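Local coordinates for protein gamma-resorcylate decarboxylase (Polaromonas, PDB 4QRO) that probably catalyses the manganese-dependent decarboxylation of gamma-resorcylate (2,6-dihydroxybenzoate) to resorcinol, at residues A[60-66]-A[127-132]; A[193-198]-A[220-224]. One frame throughout, in Å; residues are numbered along the deposited sequence.

Contact 1: residues A[60-66]-A[127-132]; sequences NAPAVQA and VNGFSQ
Gln65 folds its amide against Val127 and Asn128, where two beta-alpha loops of the amidohydrolase (beta/alpha)8 barrel meet: residues 60-66 follow strand 52-59, whereas residues 127-132 take in the end of strand 125-128 and the loop beyond. With CG beside its own backbone N (chi1 -79°) and the chain bent at chi2 (67°), Gln65 brings OE1 to 2.8 Å from Asn128 N. This hydrogen bond is nearly straight at the hydrogen, yet the donor stands well above the carbonyl plane of the amide. Val127 CG1 packs on Gln65 CD at 3.6 Å. The Asn128 amide, its plane 50° from that of Gln65, sends ND2 to Pro62 O (3.1 Å) and Asn60 O (3.4 Å) in two weak bonds; a water also joins ND2 to Asn60 O. Cut back to an alanine here, the Gln65 side chain would offer Asn128 N no acceptor and is likely to leave a gap beside Val127 CG1. Farther along, Gln65 O accepts from Gln132 N at 3.0 Å, while Gln132 OE1, held by Arg166, lies over Ala66 CA. A second water bridges the amide and Ser131, 2.9 Å from Gln65 NE2 and 2.7 Å from Ser131 OG, which also bonds Tyr142.

Contact 2: residues A[193-198]-A[220-224]; sequences TAVHAL and GEGLP
Leu223 reaches from the start of helix 223-232 to helix 188-202, and its CD2 packs closely, 3.8 Å from Leu198 CG and 4.0 Å from Ala194 CB. The two leucine side chains run past each other in opposite directions, each with CG beside its own backbone N (chi1 -71° in both). The other branch is looser, with Leu223 CD1 4.3 Å from Ala197 CB. Toward Glu221 the small Ala194 methyl lets the turn come close, and Ala194 CB lies 3.5 Å from Glu221 O. The Glu221 chain bends at chi2 (-70°) and crosses Thr193 at a slant, OE2 being 3.9 Å from Thr193 CG2. This is contact without a hydrogen bond: the carboxylate bonds His218 through OE2, and Thr193 OG1 bonds Phe189 O. No solvent-facing side exists among the touching residues, all of them buried; Leu216 backs Leu223 from strand 214-216, and Trp187 of the second subunit covers Ala194. The loop enters helix 223-232 through a type I' turn, Gly220 to Leu223, closed by Leu223 N to Gly220 O (2.9 Å). Helices 188-202 and 223-232 packing together over strand 214-216 fit the outer helical layer of the amidohydrolase (beta/alpha)8 barrel.

How the contacts relate
Contact 1 is complete in the chain before the first residue of contact 2, and their centres lie about 17 Å apart in the one amidohydrolase barrel. They meet through His196, on helix 188-202, whose CE1 packs 3.7 Å from Phe130 N. Tyr142 also links them, its backbone N bonding His196 NE2 and its hydroxyl bonding Gly129 O and Ser131 OG. Each contact borders the active site: the side chain of Ala61 is about 5 Å from the bound 2-nitrobenzene-1,3-diol and about 6 Å from the manganese ion, and it touches the metal ligand His164. From contact 2, the side chain of Glu221 lies about 7 Å from the inhibitor and bonds the pocket residue His218, as a second-shell partner.

Contact 1: residues A[60-66]-A[127-132]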
loop_
_atom_site.group_PDB
_atom_site.type_symbol
_atom_site.label_atom_id
_atom_site.label_comp_id
_atom_site.label_asym_id
_atom_site.label_seq_id
_atom_site.Cartn_x
_atom_site.Cartn_y
_atom_site.Cartn_z
ATOM N N ASN A 60 -8.433 -5.244 21.801
ATOM C CA ASN A 60 -7.344 -4.463 21.227
ATOM C C ASN A 60 -6.252 -5.366 20.606
ATOM O O ASN A 60 -6.411 -6.582 20.564
ATOM C CB ASN A 60 -6.786 -3.476 22.259
ATOM C CG ASN A 60 -6.116 -4.146 23.427
ATOM O OD1 ASN A 60 -6.586 -5.173 23.933
ATOM N ND2 ASN A 60 -5.045 -3.525 23.915
ATOM N N ALA A 61 -5.198 -4.759 20.065
ATOM C CA ALA A 61 -4.235 -5.475 19.205
ATOM C C ALA A 61 -2.838 -5.420 19.816
ATOM O O ALA A 61 -2.532 -4.474 20.532
ATOM C CB ALA A 61 -4.215 -4.843 17.826
ATOM N N PRO A 62 -1.990 -6.439 19.560
ATOM C CA PRO A 62 -2.286 -7.715 18.877
ATOM C C PRO A 62 -3.045 -8.692 19.767
ATOM O O PRO A 62 -3.631 -9.673 19.275
ATOM C CB PRO A 62 -0.901 -8.261 18.517
ATOM C CG PRO A 62 0.081 -7.525 19.364
ATOM C CD PRO A 62 -0.564 -6.295 19.908
ATOM N N ALA A 63 -2.998 -8.460 21.076
ATOM C CA ALA A 63 -3.708 -9.307 22.062
ATOM C C ALA A 63 -3.481 -10.805 21.821
ATOM O O ALA A 63 -2.342 -11.287 21.936
ATOM C CB ALA A 63 -5.194 -8.948 22.105
ATOM N N VAL A 64 -4.513 -11.543 21.429
ATOM C CA VAL A 64 -4.419 -13.005 21.364
ATOM C C VAL A 64 -3.426 -13.470 20.307
ATOM O O VAL A 64 -2.788 -14.506 20.473
ATOM C CB VAL A 64 -5.809 -13.654 21.178
ATOM C CG1 VAL A 64 -5.711 -15.161 21.012
ATOM C CG2 VAL A 64 -6.696 -13.314 22.375
ATOM N N GLN A 65 -3.242 -12.676 19.257
ATOM C CA GLN A 65 -2.337 -13.042 18.173
ATOM C C GLN A 65 -0.850 -13.036 18.535
ATOM O O GLN A 65 -0.001 -13.532 17.745
ATOM C CB GLN A 65 -2.571 -12.134 16.976
ATOM C CG GLN A 65 -3.789 -12.536 16.159
ATOM C CD GLN A 65 -5.105 -12.367 16.878
ATOM O OE1 GLN A 65 -5.536 -11.258 17.092
ATOM N NE2 GLN A 65 -5.768 -13.487 17.235
ATOM N N ALA A 66 -0.531 -12.441 19.690
ATOM C CA ALA A 66 0.838 -12.360 20.171
ATOM C C ALA A 66 1.080 -13.359 21.332
ATOM O O ALA A 66 2.141 -13.383 21.904
ATOM C CB ALA A 66 1.164 -10.932 20.611
ATOM N N VAL A 127 -9.561 -10.452 14.193
ATOM C CA VAL A 127 -8.245 -11.035 14.388
ATOM C C VAL A 127 -7.163 -10.088 13.869
ATOM O O VAL A 127 -7.276 -9.551 12.774
ATOM C CB VAL A 127 -8.141 -12.403 13.683
ATOM C CG1 VAL A 127 -6.707 -12.931 13.673
ATOM C CG2 VAL A 127 -9.107 -13.403 14.320
ATOM N N ASN A 128 -6.100 -9.935 14.657
ATOM C CA ASN A 128 -5.075 -8.961 14.382
ATOM C C ASN A 128 -3.956 -9.553 13.568
ATOM O O ASN A 128 -2.827 -9.774 14.054
ATOM C CB ASN A 128 -4.577 -8.351 15.680
ATOM C CG ASN A 128 -5.706 -7.768 16.515
ATOM O OD1 ASN A 128 -6.419 -6.851 16.077
ATOM N ND2 ASN A 128 -5.884 -8.310 17.729
ATOM N N GLY A 129 -4.266 -9.797 12.303
ATOM C CA GLY A 129 -3.262 -10.291 11.387
ATOM C C GLY A 129 -2.716 -11.649 11.796
ATOM O O GLY A 129 -3.406 -12.447 12.448
ATOM N N PHE A 130 -1.462 -11.907 11.427
ATOM C CA PHE A 130 -0.843 -13.205 11.675
ATOM C C PHE A 130 -0.724 -13.547 13.149
ATOM O O PHE A 130 -0.697 -12.666 14.028
ATOM C CB PHE A 130 0.560 -13.261 11.050
ATOM C CG PHE A 130 1.533 -12.276 11.643
ATOM C CD1 PHE A 130 2.249 -12.585 12.792
ATOM C CD2 PHE A 130 1.760 -11.048 11.033
ATOM C CE1 PHE A 130 3.136 -11.675 13.346
ATOM C CE2 PHE A 130 2.646 -10.137 11.578
ATOM C CZ PHE A 130 3.337 -10.443 12.736
ATOM N N SER A 131 -0.584 -14.844 13.413
ATOM C CA SER A 131 -0.357 -15.329 14.770
ATOM C C SER A 131 1.082 -15.793 15.003
ATOM O O SER A 131 1.773 -16.293 14.093
ATOM C CB SER A 131 -1.310 -16.481 15.077
ATOM O OG SER A 131 -2.627 -16.030 15.093
ATOM N N GLN A 132 1.507 -15.618 16.238
ATOM C CA GLN A 132 2.753 -16.164 16.744
ATOM C C GLN A 132 2.387 -17.442 17.492
ATOM O O GLN A 132 1.479 -17.428 18.311
ATOM C CB GLN A 132 3.423 -15.168 17.685
ATOM C CG GLN A 132 3.961 -13.910 16.996
ATOM C CD GLN A 132 4.422 -12.853 17.986
ATOM O OE1 GLN A 132 3.637 -12.061 18.455
ATOM N NE2 GLN A 132 5.711 -12.854 18.314
HETATM O O HOH W 1 -8.429 -8.585 19.215
HETATM O O HOH W 2 -4.184 -15.919 17.328
#

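Contact 2: residues A[193-198]-A[220-224]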
loop_
_atom_site.group_PDB
_atom_site.type_symbol
_atom_site.label_atom_id
_atom_site.label_comp_id
_atom_site.label_asym_id
_atom_site.label_seq_id
_atom_site.Cartn_x
_atom_site.Cartn_y
_atom_site.Cartn_z
ATOM N N THR A 193 -1.476 -5.850 6.406
ATOM C CA THR A 193 -2.852 -6.326 6.279
ATOM C C THR A 193 -3.263 -6.500 4.805
ATOM O O THR A 193 -3.937 -7.470 4.445
ATOM C CB THR A 193 -3.781 -5.355 7.031
ATOM O OG1 THR A 193 -3.226 -5.095 8.338
ATOM C CG2 THR A 193 -5.177 -5.900 7.136
ATOM N N ALA A 194 -2.858 -5.559 3.951
ATOM C CA ALA A 194 -3.077 -5.694 2.518
ATOM C C ALA A 194 -2.463 -6.984 1.994
ATOM O O ALA A 194 -3.097 -7.697 1.234
ATOM C CB ALA A 194 -2.510 -4.485 1.770
ATOM N N VAL A 195 -1.226 -7.294 2.395
ATOM C CA VAL A 195 -0.576 -8.510 1.903
ATOM C C VAL A 195 -1.228 -9.782 2.449
ATOM O O VAL A 195 -1.444 -10.734 1.703
ATOM C CB VAL A 195 0.938 -8.486 2.160
ATOM C CG1 VAL A 195 1.560 -9.824 1.808
ATOM C CG2 VAL A 195 1.558 -7.383 1.300
ATOM N N HIS A 196 -1.612 -9.771 3.721
ATOM C CA HIS A 196 -2.329 -10.911 4.280
ATOM C C HIS A 196 -3.636 -11.160 3.500
ATOM O O HIS A 196 -3.955 -12.316 3.133
ATOM C CB HIS A 196 -2.584 -10.662 5.745
ATOM C CG HIS A 196 -2.871 -11.899 6.540
ATOM N ND1 HIS A 196 -2.577 -11.985 7.889
ATOM C CD2 HIS A 196 -3.384 -13.101 6.184
ATOM C CE1 HIS A 196 -2.916 -13.187 8.329
ATOM N NE2 HIS A 196 -3.416 -13.876 7.315
ATOM N N ALA A 197 -4.379 -10.087 3.218
ATOM C CA ALA A 197 -5.661 -10.209 2.488
ATOM C C ALA A 197 -5.416 -10.760 1.087
ATOM O O ALA A 197 -6.150 -11.626 0.617
ATOM C CB ALA A 197 -6.369 -8.877 2.425
ATOM N N LEU A 198 -4.369 -10.268 0.426
ATOM C CA LEU A 198 -4.003 -10.782 -0.898
ATOM C C LEU A 198 -3.559 -12.233 -0.888
ATOM O O LEU A 198 -3.859 -12.971 -1.819
ATOM C CB LEU A 198 -2.920 -9.910 -1.536
ATOM C CG LEU A 198 -3.352 -8.518 -2.004
ATOM C CD1 LEU A 198 -2.152 -7.647 -2.380
ATOM C CD2 LEU A 198 -4.342 -8.618 -3.168
ATOM N N GLY A 220 -9.582 -0.309 3.331
ATOM C CA GLY A 220 -9.018 -1.420 2.595
ATOM C C GLY A 220 -7.521 -1.375 2.431
ATOM O O GLY A 220 -7.002 -2.039 1.548
ATOM N N GLU A 221 -6.829 -0.558 3.243
ATOM C CA GLU A 221 -5.398 -0.723 3.473
ATOM C C GLU A 221 -4.670 -0.516 2.137
ATOM O O GLU A 221 -3.721 -1.233 1.814
ATOM C CB GLU A 221 -5.106 -2.122 4.057
ATOM C CG GLU A 221 -5.973 -2.551 5.263
ATOM C CD GLU A 221 -5.697 -1.799 6.573
ATOM O OE1 GLU A 221 -4.971 -0.788 6.549
ATOM O OE2 GLU A 221 -6.275 -2.196 7.631
ATOM N N GLY A 222 -5.155 0.452 1.358
ATOM C CA GLY A 222 -4.538 0.787 0.059
ATOM C C GLY A 222 -4.987 -0.059 -1.137
ATOM O O GLY A 222 -4.689 0.269 -2.289
ATOM N N LEU A 223 -5.696 -1.161 -0.895
ATOM C CA LEU A 223 -6.004 -2.101 -1.984
ATOM C C LEU A 223 -6.743 -1.469 -3.179
ATOM O O LEU A 223 -6.422 -1.811 -4.315
ATOM C CB LEU A 223 -6.767 -3.341 -1.456
ATOM C CG LEU A 223 -5.908 -4.311 -0.604
ATOM C CD1 LEU A 223 -6.780 -5.338 0.107
ATOM C CD2 LEU A 223 -4.838 -5.048 -1.410
ATOM N N PRO A 224 -7.759 -0.595 -2.938
ATOM C CA PRO A 224 -8.541 -0.115 -4.104
ATOM C C PRO A 224 -7.714 0.662 -5.157
ATOM O O PRO A 224 -7.942 0.538 -6.365
ATOM C CB PRO A 224 -9.600 0.780 -3.460
ATOM C CG PRO A 224 -9.862 0.110 -2.140
ATOM C CD PRO A 224 -8.491 -0.340 -1.678
#